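Local coordinates for protein alpha-fucosidase (Bifidobacterium bifidum, PDB 2EAB) that probably releases alpha-1,2-linked L-fucose by hydrolysis, this chain being the family 95 glycoside hydrolase catalytic part of a longer, probably membrane-associated protein, at residues Tyr376-Tyr381 with Asn756-His761; Met421-Gln426 with Thr721-Gly726; Val508-Gln513 with Leu686-Leu691. All coordinates share one frame; numbering follows the deposited sequence.

Interaction 1 (Tyr376-Tyr381 with Asn756-His761)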
loop_
_atom_site.group_PDB
_atom_site.type_symbol
_atom_site.label_atom_id
_atom_site.label_comp_id
_atom_site.label_asym_id
_atom_site.label_seq_id
_atom_site.Cartn_x
_atom_site.Cartn_y
_atom_site.Cartn_z
ATOM N N TYR A 376 -6.125 -12.661 -4.253
ATOM C CA TYR A 376 -4.970 -12.174 -4.997
ATOM C C TYR A 376 -5.366 -11.065 -5.978
ATOM O O TYR A 376 -4.781 -9.974 -5.994
ATOM C CB TYR A 376 -4.278 -13.322 -5.757
ATOM C CG TYR A 376 -3.218 -12.788 -6.686
ATOM C CD1 TYR A 376 -1.962 -12.440 -6.198
ATOM C CD2 TYR A 376 -3.492 -12.551 -8.032
ATOM C CE1 TYR A 376 -0.992 -11.913 -7.036
ATOM C CE2 TYR A 376 -2.531 -12.013 -8.877
ATOM C CZ TYR A 376 -1.288 -11.691 -8.372
ATOM O OH TYR A 376 -0.347 -11.155 -9.210
ATOM N N LYS A 377 -6.366 -11.365 -6.804
ATOM C CA LYS A 377 -6.814 -10.458 -7.852
ATOM C C LYS A 377 -7.415 -9.182 -7.270
ATOM O O LYS A 377 -7.293 -8.107 -7.855
ATOM C CB LYS A 377 -7.839 -11.157 -8.740
ATOM C CG LYS A 377 -7.229 -12.218 -9.637
ATOM C CD LYS A 377 -8.299 -13.107 -10.242
ATOM C CE LYS A 377 -7.676 -14.068 -11.233
ATOM N NZ LYS A 377 -8.695 -14.919 -11.902
ATOM N N TYR A 378 -8.064 -9.317 -6.116
ATOM C CA TYR A 378 -8.700 -8.187 -5.439
ATOM C C TYR A 378 -7.675 -7.135 -5.040
ATOM O O TYR A 378 -7.965 -5.943 -5.101
ATOM C CB TYR A 378 -9.427 -8.673 -4.193
ATOM C CG TYR A 378 -10.586 -7.838 -3.667
ATOM C CD1 TYR A 378 -11.458 -7.146 -4.516
ATOM C CD2 TYR A 378 -10.847 -7.821 -2.305
ATOM C CE1 TYR A 378 -12.550 -6.431 -3.991
ATOM C CE2 TYR A 378 -11.922 -7.126 -1.778
ATOM C CZ TYR A 378 -12.770 -6.442 -2.621
ATOM O OH TYR A 378 -13.850 -5.778 -2.085
ATOM N N GLY A 379 -6.484 -7.567 -4.628
ATOM C CA GLY A 379 -5.424 -6.634 -4.266
ATOM C C GLY A 379 -5.013 -5.780 -5.447
ATOM O O GLY A 379 -4.692 -4.605 -5.290
ATOM N N ARG A 380 -5.013 -6.376 -6.635
ATOM C CA ARG A 380 -4.738 -5.623 -7.848
ATOM C C ARG A 380 -5.896 -4.672 -8.143
ATOM O O ARG A 380 -5.685 -3.484 -8.365
ATOM C CB ARG A 380 -4.466 -6.563 -9.026
ATOM C CG ARG A 380 -3.220 -7.425 -8.832
ATOM C CD ARG A 380 -2.817 -8.189 -10.083
ATOM N NE ARG A 380 -2.290 -7.314 -11.124
ATOM C CZ ARG A 380 -2.975 -6.913 -12.192
ATOM N NH1 ARG A 380 -4.234 -7.301 -12.381
ATOM N NH2 ARG A 380 -2.392 -6.131 -13.083
ATOM N N TYR A 381 -7.117 -5.203 -8.118
ATOM C CA TYR A 381 -8.323 -4.405 -8.311
ATOM C C TYR A 381 -8.351 -3.172 -7.399
ATOM O O TYR A 381 -8.637 -2.062 -7.851
ATOM C CB TYR A 381 -9.568 -5.276 -8.074
ATOM C CG TYR A 381 -10.841 -4.475 -8.072
ATOM C CD1 TYR A 381 -11.498 -4.180 -9.260
ATOM C CD2 TYR A 381 -11.370 -3.976 -6.881
ATOM C CE1 TYR A 381 -12.660 -3.420 -9.262
ATOM C CE2 TYR A 381 -12.526 -3.213 -6.872
ATOM C CZ TYR A 381 -13.165 -2.940 -8.065
ATOM O OH TYR A 381 -14.308 -2.182 -8.058
ATOM N N ASN A 756 -16.844 -9.459 2.142
ATOM C CA ASN A 756 -16.544 -8.695 0.930
ATOM C C ASN A 756 -15.060 -8.744 0.550
ATOM O O ASN A 756 -14.605 -7.967 -0.293
ATOM C CB ASN A 756 -16.981 -7.238 1.109
ATOM C CG ASN A 756 -16.251 -6.541 2.256
ATOM O OD1 ASN A 756 -15.425 -7.140 2.942
ATOM N ND2 ASN A 756 -16.566 -5.268 2.470
ATOM N N LEU A 757 -14.331 -9.647 1.200
ATOM C CA LEU A 757 -12.892 -9.857 1.007
ATOM C C LEU A 757 -12.007 -8.670 1.387
ATOM O O LEU A 757 -10.841 -8.600 0.983
ATOM C CB LEU A 757 -12.574 -10.396 -0.398
ATOM C CG LEU A 757 -13.326 -11.674 -0.791
ATOM C CD1 LEU A 757 -12.810 -12.210 -2.115
ATOM C CD2 LEU A 757 -13.249 -12.748 0.296
ATOM N N PHE A 758 -12.551 -7.746 2.177
ATOM C CA PHE A 758 -11.710 -6.751 2.835
ATOM C C PHE A 758 -10.873 -7.417 3.924
ATOM O O PHE A 758 -11.387 -8.156 4.770
ATOM C CB PHE A 758 -12.545 -5.637 3.474
ATOM C CG PHE A 758 -12.821 -4.448 2.577
ATOM C CD1 PHE A 758 -12.154 -4.262 1.357
ATOM C CD2 PHE A 758 -13.719 -3.471 3.001
ATOM C CE1 PHE A 758 -12.417 -3.135 0.557
ATOM C CE2 PHE A 758 -13.992 -2.350 2.214
ATOM C CZ PHE A 758 -13.334 -2.176 0.992
ATOM N N ASP A 759 -9.573 -7.141 3.896
ATOM C CA ASP A 759 -8.662 -7.549 4.957
ATOM C C ASP A 759 -9.028 -6.840 6.248
ATOM O O ASP A 759 -9.417 -5.664 6.235
ATOM C CB ASP A 759 -7.225 -7.196 4.565
ATOM C CG ASP A 759 -6.232 -7.408 5.689
ATOM O OD1 ASP A 759 -5.773 -8.546 5.882
ATOM O OD2 ASP A 759 -5.877 -6.416 6.375
ATOM N N TYR A 760 -8.875 -7.549 7.359
ATOM C CA TYR A 760 -9.135 -6.937 8.642
ATOM C C TYR A 760 -8.062 -7.160 9.685
ATOM O O TYR A 760 -7.334 -8.155 9.664
ATOM C CB TYR A 760 -10.538 -7.267 9.160
ATOM C CG TYR A 760 -10.806 -8.648 9.729
ATOM C CD1 TYR A 760 -10.494 -8.953 11.054
ATOM C CD2 TYR A 760 -11.459 -9.622 8.971
ATOM C CE1 TYR A 760 -10.792 -10.201 11.599
ATOM C CE2 TYR A 760 -11.768 -10.871 9.513
ATOM C CZ TYR A 760 -11.425 -11.149 10.823
ATOM O OH TYR A 760 -11.722 -12.371 11.386
ATOM N N HIS A 761 -7.997 -6.189 10.590
ATOM C CA HIS A 761 -7.028 -6.135 11.669
ATOM C C HIS A 761 -7.504 -6.781 12.999
ATOM O O HIS A 761 -6.685 -7.400 13.662
ATOM C CB HIS A 761 -6.559 -4.677 11.840
ATOM C CG HIS A 761 -5.555 -4.462 12.929
ATOM N ND1 HIS A 761 -5.911 -4.325 14.254
ATOM C CD2 HIS A 761 -4.210 -4.297 12.882
ATOM C CE1 HIS A 761 -4.826 -4.114 14.978
ATOM N NE2 HIS A 761 -3.781 -4.089 14.170
#
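Tyr378 carries the helix side of this contact, meeting the turn formed by Asn756, Leu757 and Phe758. Its CG stands anti to the backbone N (chi1 -155°), and the ring projects from helix 365-386 into the backbone of the turn. The CD2-CE2 side of the ring does most of the touching. Leu757 O lies at the edge, in the plane of the ring, 3.3 Å from Tyr378 CE2, while Leu757 CB lies off the ring plane, 3.6 Å from Tyr378 CE2. At the far end Tyr378 OH comes within 2.9 Å of Asn756 O, and it also approaches Phe758, whose CE1 is 4.0 Å from Tyr378 OH.

The turn that presents the Leu757 carbonyl to the aromatic edge is shaped by its own side chain. Asn756 forms an Asx turn: Phe758 N donates to Asn756 OD1 over 3.0 Å, nearly straight at 161° although the donor sits well above the carbonyl plane. Between them Leu757 takes up a left-handed backbone conformation. The other end of the Asn756 amide is held by Thr51 O, and Leu757 O has a second neighbour in the side-chain amide of Asn769, which donates a hydrogen bond to it.

Farther along the helix, Tyr381 hydrogen-bonds through its OH to Pro53 O. Pro53, on strand 52-55, also touches Tyr378 and Phe758, and helix 767-780 contributes Asn769 beside the Tyr378 ring. Leu757 and Phe758 in turn rest on other residues of helix 365-386, so the buried loop is wedged among two helices of the catalytic domain and a strand of the N-terminal region.

Interaction 2 (Met421-Gln426 with Thr721-Gly726). With EDO (1,2-ethanediol), chain D.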
loop_
_atom_site.group_PDB
_atom_site.type_symbol
_atom_site.label_atom_id
_atom_site.label_comp_id
_atom_site.label_asym_id
_atom_site.label_seq_id
_atom_site.Cartn_x
_atom_site.Cartn_y
_atom_site.Cartn_z
ATOM N N MET A 421 3.112 5.263 8.088
ATOM C CA MET A 421 4.309 5.086 7.274
ATOM C C MET A 421 5.403 4.267 7.956
ATOM O O MET A 421 6.581 4.407 7.637
ATOM C CB MET A 421 4.817 6.462 6.818
ATOM C CG MET A 421 5.600 6.453 5.516
ATOM S SD MET A 421 5.830 8.109 4.860
ATOM C CE MET A 421 7.092 8.733 5.971
ATOM N N ASN A 422 5.014 3.381 8.868
ATOM C CA ASN A 422 5.976 2.469 9.485
ATOM C C ASN A 422 5.545 1.006 9.344
ATOM O O ASN A 422 5.709 0.205 10.264
ATOM C CB ASN A 422 6.260 2.855 10.945
ATOM C CG ASN A 422 7.670 2.473 11.397
ATOM O OD1 ASN A 422 8.549 2.176 10.585
ATOM N ND2 ASN A 422 7.890 2.488 12.705
ATOM N N VAL A 423 4.960 0.716 8.178
ATOM C CA VAL A 423 4.709 -0.613 7.584
ATOM C C VAL A 423 3.494 -0.567 6.660
ATOM O O VAL A 423 3.477 -1.242 5.630
ATOM C CB VAL A 423 4.585 -1.806 8.595
ATOM C CG1 VAL A 423 3.323 -1.708 9.453
ATOM C CG2 VAL A 423 4.621 -3.149 7.852
ATOM N N ASN A 424 2.486 0.218 7.027
ATOM C CA ASN A 424 1.189 0.111 6.364
ATOM C C ASN A 424 1.188 0.709 4.966
ATOM O O ASN A 424 0.808 0.042 4.004
ATOM C CB ASN A 424 0.084 0.745 7.206
ATOM C CG ASN A 424 0.038 0.197 8.616
ATOM O OD1 ASN A 424 -0.665 -0.782 8.902
ATOM N ND2 ASN A 424 0.803 0.797 9.499
ATOM N N LEU A 425 1.636 1.954 4.854
ATOM C CA LEU A 425 1.724 2.594 3.547
ATOM C C LEU A 425 2.708 1.850 2.643
ATOM O O LEU A 425 2.475 1.707 1.437
ATOM C CB LEU A 425 2.105 4.070 3.690
ATOM C CG LEU A 425 2.091 4.893 2.400
ATOM C CD1 LEU A 425 0.705 4.919 1.763
ATOM C CD2 LEU A 425 2.605 6.300 2.648
ATOM N N GLN A 426 3.800 1.371 3.235
ATOM C CA GLN A 426 4.756 0.534 2.518
ATOM C C GLN A 426 4.051 -0.678 1.913
ATOM O O GLN A 426 4.226 -0.981 0.730
ATOM C CB GLN A 426 5.876 0.074 3.452
ATOM C CG GLN A 426 6.889 1.156 3.831
ATOM C CD GLN A 426 6.458 2.068 4.974
ATOM O OE1 GLN A 426 5.381 1.908 5.568
ATOM N NE2 GLN A 426 7.315 3.031 5.295
ATOM N N THR A 721 -3.378 -11.185 11.728
ATOM C CA THR A 721 -4.320 -10.359 10.996
ATOM C C THR A 721 -3.628 -9.135 10.424
ATOM O O THR A 721 -2.498 -8.802 10.809
ATOM C CB THR A 721 -5.437 -9.852 11.923
ATOM O OG1 THR A 721 -4.838 -9.104 12.988
ATOM C CG2 THR A 721 -6.259 -11.009 12.507
ATOM N N GLY A 722 -4.318 -8.467 9.505
ATOM C CA GLY A 722 -3.897 -7.171 8.992
ATOM C C GLY A 722 -2.455 -7.124 8.527
ATOM O O GLY A 722 -1.982 -8.029 7.833
ATOM N N TRP A 723 -1.748 -6.068 8.921
ATOM C CA TRP A 723 -0.375 -5.864 8.458
ATOM C C TRP A 723 0.546 -6.996 8.913
ATOM O O TRP A 723 1.520 -7.324 8.230
ATOM C CB TRP A 723 0.190 -4.498 8.897
ATOM C CG TRP A 723 0.258 -4.325 10.385
ATOM C CD1 TRP A 723 -0.658 -3.697 11.176
ATOM C CD2 TRP A 723 1.288 -4.801 11.263
ATOM N NE1 TRP A 723 -0.267 -3.755 12.490
ATOM C CE2 TRP A 723 0.922 -4.429 12.572
ATOM C CE3 TRP A 723 2.486 -5.508 11.068
ATOM C CZ2 TRP A 723 1.703 -4.743 13.684
ATOM C CZ3 TRP A 723 3.260 -5.825 12.173
ATOM C CH2 TRP A 723 2.867 -5.438 13.466
ATOM N N ALA A 724 0.254 -7.596 10.065
ATOM C CA ALA A 724 1.145 -8.616 10.613
ATOM C C ALA A 724 1.139 -9.875 9.757
ATOM O O ALA A 724 2.195 -10.411 9.426
ATOM C CB ALA A 724 0.797 -8.927 12.057
ATOM N N ILE A 725 -0.046 -10.338 9.375
ATOM C CA ILE A 725 -0.120 -11.496 8.491
ATOM C C ILE A 725 0.440 -11.165 7.098
ATOM O O ILE A 725 1.140 -11.986 6.501
ATOM C CB ILE A 725 -1.536 -12.154 8.455
ATOM C CG1 ILE A 725 -1.459 -13.572 7.881
ATOM C CG2 ILE A 725 -2.542 -11.307 7.685
ATOM C CD1 ILE A 725 -0.672 -14.535 8.736
ATOM N N GLY A 726 0.166 -9.960 6.604
ATOM C CA GLY A 726 0.733 -9.521 5.324
ATOM C C GLY A 726 2.251 -9.556 5.332
ATOM O O GLY A 726 2.876 -10.073 4.399
HETATM C C1 EDO D . 8.060 -2.254 11.483
HETATM O O1 EDO D . 7.597 -3.318 12.455
HETATM C C2 EDO D . 7.902 -0.886 12.258
HETATM O O2 EDO D . 6.439 -0.605 12.435
#
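Val423 meets Trp723 through a single methyl: CG1 lies over one face of the indole, 3.9 Å above its plane and displaced toward the rim, with Trp723 CD2 its nearest atom at 4.1 Å. The opposite face of the ring rests on Ala724 CB, from the indole's own helix. The indole reaches this place because chi1 of Trp723, 61°, sets CG between the backbone N and the carbonyl carbon and folds the ring back along the helix start. The amide of Asn424 approaches near the CB and CD1 of Trp723, its plane 82° from that of the indole.

One shell out, Gln426 fixes the turn that delivers Val423, which occupies the N-cap position of helix 424-428. Gln426 NE2 donates to Met421 O over 2.8 Å, at 165° and with the acceptor close to the amide plane. Gln426 OE1 receives a weak bond from Val423 N. Farther out, Asn422 OD1 is hydrogen-bonded to Tyr578 OH, and the rings of His679 and Trp723 meet. An ethanediol, probably from the crystallisation liquor, also sits beside Asn422.

No hydrogen bond crosses between the two segments. The example shows van der Waals contact, a methyl and an amide against an indole, joining two helix starts, while the polar groups of Gln426 are spent on shaping the turn behind the methyl.

Interaction 3 (Val508-Gln513 with Leu686-Leu691). With TRS (2-amino-2-hydroxymethyl-propane-1,3-diol), chain K.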
loop_
_atom_site.group_PDB
_atom_site.type_symbol
_atom_site.label_atom_id
_atom_site.label_comp_id
_atom_site.label_asym_id
_atom_site.label_seq_id
_atom_site.Cartn_x
_atom_site.Cartn_y
_atom_site.Cartn_z
ATOM N N VAL A 508 11.044 7.320 6.745
ATOM C CA VAL A 508 11.371 7.955 5.465
ATOM C C VAL A 508 12.317 7.086 4.618
ATOM O O VAL A 508 11.970 6.740 3.492
ATOM C CB VAL A 508 11.849 9.425 5.627
ATOM C CG1 VAL A 508 12.292 9.995 4.287
ATOM C CG2 VAL A 508 10.734 10.270 6.219
ATOM N N PRO A 509 13.486 6.680 5.164
ATOM C CA PRO A 509 14.234 5.617 4.482
ATOM C C PRO A 509 13.348 4.464 3.986
ATOM O O PRO A 509 13.451 4.059 2.831
ATOM C CB PRO A 509 15.222 5.152 5.559
ATOM C CG PRO A 509 15.527 6.411 6.321
ATOM C CD PRO A 509 14.223 7.192 6.340
ATOM N N TRP A 510 12.466 3.947 4.836
ATOM C CA TRP A 510 11.644 2.813 4.437
ATOM C C TRP A 510 10.741 3.121 3.237
ATOM O O TRP A 510 10.754 2.383 2.250
ATOM C CB TRP A 510 10.825 2.305 5.613
ATOM C CG TRP A 510 10.246 0.933 5.418
ATOM C CD1 TRP A 510 10.286 0.153 4.290
ATOM C CD2 TRP A 510 9.517 0.195 6.388
ATOM N NE1 TRP A 510 9.637 -1.033 4.514
ATOM C CE2 TRP A 510 9.144 -1.030 5.794
ATOM C CE3 TRP A 510 9.139 0.453 7.714
ATOM C CZ2 TRP A 510 8.421 -2.005 6.488
ATOM C CZ3 TRP A 510 8.428 -0.513 8.404
ATOM C CH2 TRP A 510 8.068 -1.724 7.788
ATOM N N ILE A 511 9.959 4.197 3.309
ATOM C CA ILE A 511 9.084 4.525 2.184
ATOM C C ILE A 511 9.894 4.843 0.921
ATOM O O ILE A 511 9.422 4.609 -0.188
ATOM C CB ILE A 511 8.068 5.649 2.532
ATOM C CG1 ILE A 511 6.840 5.581 1.616
ATOM C CG2 ILE A 511 8.720 7.030 2.499
ATOM C CD1 ILE A 511 5.973 4.340 1.827
ATOM N N LEU A 512 11.114 5.349 1.091
ATOM C CA LEU A 512 12.005 5.532 -0.054
ATOM C C LEU A 512 12.344 4.233 -0.775
ATOM O O LEU A 512 12.673 4.260 -1.968
ATOM C CB LEU A 512 13.267 6.296 0.331
ATOM C CG LEU A 512 13.045 7.794 0.575
ATOM C CD1 LEU A 512 14.267 8.403 1.245
ATOM C CD2 LEU A 512 12.695 8.550 -0.699
ATOM N N GLN A 513 12.276 3.103 -0.075
ATOM C CA GLN A 513 12.430 1.822 -0.767
ATOM C C GLN A 513 11.340 1.629 -1.812
ATOM O O GLN A 513 11.629 1.259 -2.952
ATOM C CB GLN A 513 12.417 0.644 0.196
ATOM C CG GLN A 513 13.653 0.524 1.056
ATOM C CD GLN A 513 13.740 -0.808 1.771
ATOM O OE1 GLN A 513 13.496 -1.854 1.178
ATOM N NE2 GLN A 513 14.119 -0.775 3.044
ATOM N N LEU A 686 15.224 -8.992 5.453
ATOM C CA LEU A 686 14.728 -10.195 4.776
ATOM C C LEU A 686 13.591 -9.861 3.807
ATOM O O LEU A 686 13.565 -10.342 2.669
ATOM C CB LEU A 686 14.254 -11.226 5.808
ATOM C CG LEU A 686 13.416 -12.397 5.274
ATOM C CD1 LEU A 686 14.258 -13.340 4.440
ATOM C CD2 LEU A 686 12.757 -13.152 6.412
ATOM N N PHE A 687 12.636 -9.071 4.289
ATOM C CA PHE A 687 11.599 -8.524 3.440
ATOM C C PHE A 687 11.222 -7.143 3.963
ATOM O O PHE A 687 10.880 -7.002 5.139
ATOM C CB PHE A 687 10.338 -9.397 3.365
ATOM C CG PHE A 687 9.347 -8.851 2.396
ATOM C CD1 PHE A 687 9.386 -9.237 1.059
ATOM C CD2 PHE A 687 8.464 -7.850 2.782
ATOM C CE1 PHE A 687 8.517 -8.676 0.134
ATOM C CE2 PHE A 687 7.603 -7.281 1.866
ATOM C CZ PHE A 687 7.628 -7.688 0.540
ATOM N N PRO A 688 11.205 -6.124 3.084
ATOM C CA PRO A 688 11.394 -6.157 1.625
ATOM C C PRO A 688 12.834 -6.138 1.125
ATOM O O PRO A 688 13.057 -6.282 -0.086
ATOM C CB PRO A 688 10.702 -4.872 1.174
ATOM C CG PRO A 688 10.939 -3.924 2.313
ATOM C CD PRO A 688 10.874 -4.766 3.561
ATOM N N GLY A 689 13.791 -5.967 2.033
ATOM C CA GLY A 689 15.182 -5.689 1.677
ATOM C C GLY A 689 15.958 -6.826 1.041
ATOM O O GLY A 689 15.410 -7.892 0.745
ATOM N N ASP A 690 17.244 -6.577 0.808
ATOM C CA ASP A 690 18.136 -7.597 0.246
ATOM C C ASP A 690 19.352 -7.846 1.124
ATOM O O ASP A 690 20.388 -8.329 0.654
ATOM C CB ASP A 690 18.550 -7.269 -1.200
ATOM C CG ASP A 690 19.538 -6.116 -1.300
ATOM O OD1 ASP A 690 19.806 -5.435 -0.285
ATOM O OD2 ASP A 690 20.047 -5.891 -2.425
ATOM N N LEU A 691 19.202 -7.525 2.402
ATOM C CA LEU A 691 20.231 -7.752 3.394
ATOM C C LEU A 691 20.306 -9.230 3.779
ATOM O O LEU A 691 21.386 -9.752 4.072
ATOM C CB LEU A 691 19.911 -6.885 4.604
ATOM C CG LEU A 691 20.866 -6.766 5.780
ATOM C CD1 LEU A 691 22.282 -6.400 5.341
ATOM C CD2 LEU A 691 20.302 -5.716 6.716
HETATM C C TRS K . 14.462 -3.487 -2.417
HETATM C C1 TRS K . 14.845 -4.895 -2.877
HETATM C C2 TRS K . 15.663 -2.790 -1.817
HETATM C C3 TRS K . 13.319 -3.538 -1.405
HETATM N N TRS K . 14.035 -2.734 -3.594
HETATM O O1 TRS K . 15.305 -5.707 -1.786
HETATM O O2 TRS K . 16.678 -2.438 -2.609
HETATM O O3 TRS K . 12.652 -2.274 -1.287
#
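Helix 507-520 of the family 95 catalytic domain here meets a cis-proline loop, Pro688 being the residue that touches both Trp510 and Gln513, at a pocket occupied by a Tris molecule. Pro688 CG is the point of closest approach: Gln513 OE1 is 3.5 Å from it, and Trp510 NE1 is 3.9 Å from the same CG. The side chains of Trp510 and Pro688 cross at about a right angle. Gln513 runs extended beyond CG (chi2 -167°), which carries its amide from the helix out to the loop.

Tris, probably from the crystallisation liquor, spans the two sides. Its O3 donates to Gln513 OE1 over 2.6 Å, and its O1 donates to Pro688 O over 2.9 Å. Gln513 OE1 is thus both a packing partner of the proline and a hydrogen-bond acceptor for the bound molecule. Acidic groups complete the site, with Asp690, Glu517, Glu520 and Asp589 all hydrogen-bonded to the same Tris.

Arg734 donates to the carbonyl oxygens of both Pro688 and Gly689, holding the main chain that faces the ligand. Phe687 lays a ring face against Pro688 CB, 3.9 Å from the ring plane and offset toward the rim, and meets Trp430 edge-to-face.

An aromatic residue packed against the cis-proline that follows it is a familiar way of stabilising that peptide. The acidic pocket next to it matches a calcium site: Asp690 and Glu520 are ligands of a calcium seen in a crystal structure of this protein, but no ion is bound there in this chain, where Tris takes up the neighbourhood.

The three contacts are strictly nested along the chain: interaction 3 lies inside the loop closed by interaction 2, which lies inside the one closed by interaction 1. All belong to the family 95 catalytic domain. Centres of interactions 1 and 2 are 14 Å apart, those of 2 and 3 13 Å. His761 O lies 2.6 Å from Thr721 OG1, a probable hydrogen bond. Trp510 of helix 507-520 packs on the 421-426 turn, and helix 722-734, which begins in interaction 2, also reaches loop 686-691 through Arg734. Interactions 1 and 3, 23 Å apart between centres, do not touch. The contacts thus form a chain of neighbouring segments from the region bordering the N-terminal strands to the acidic pocket.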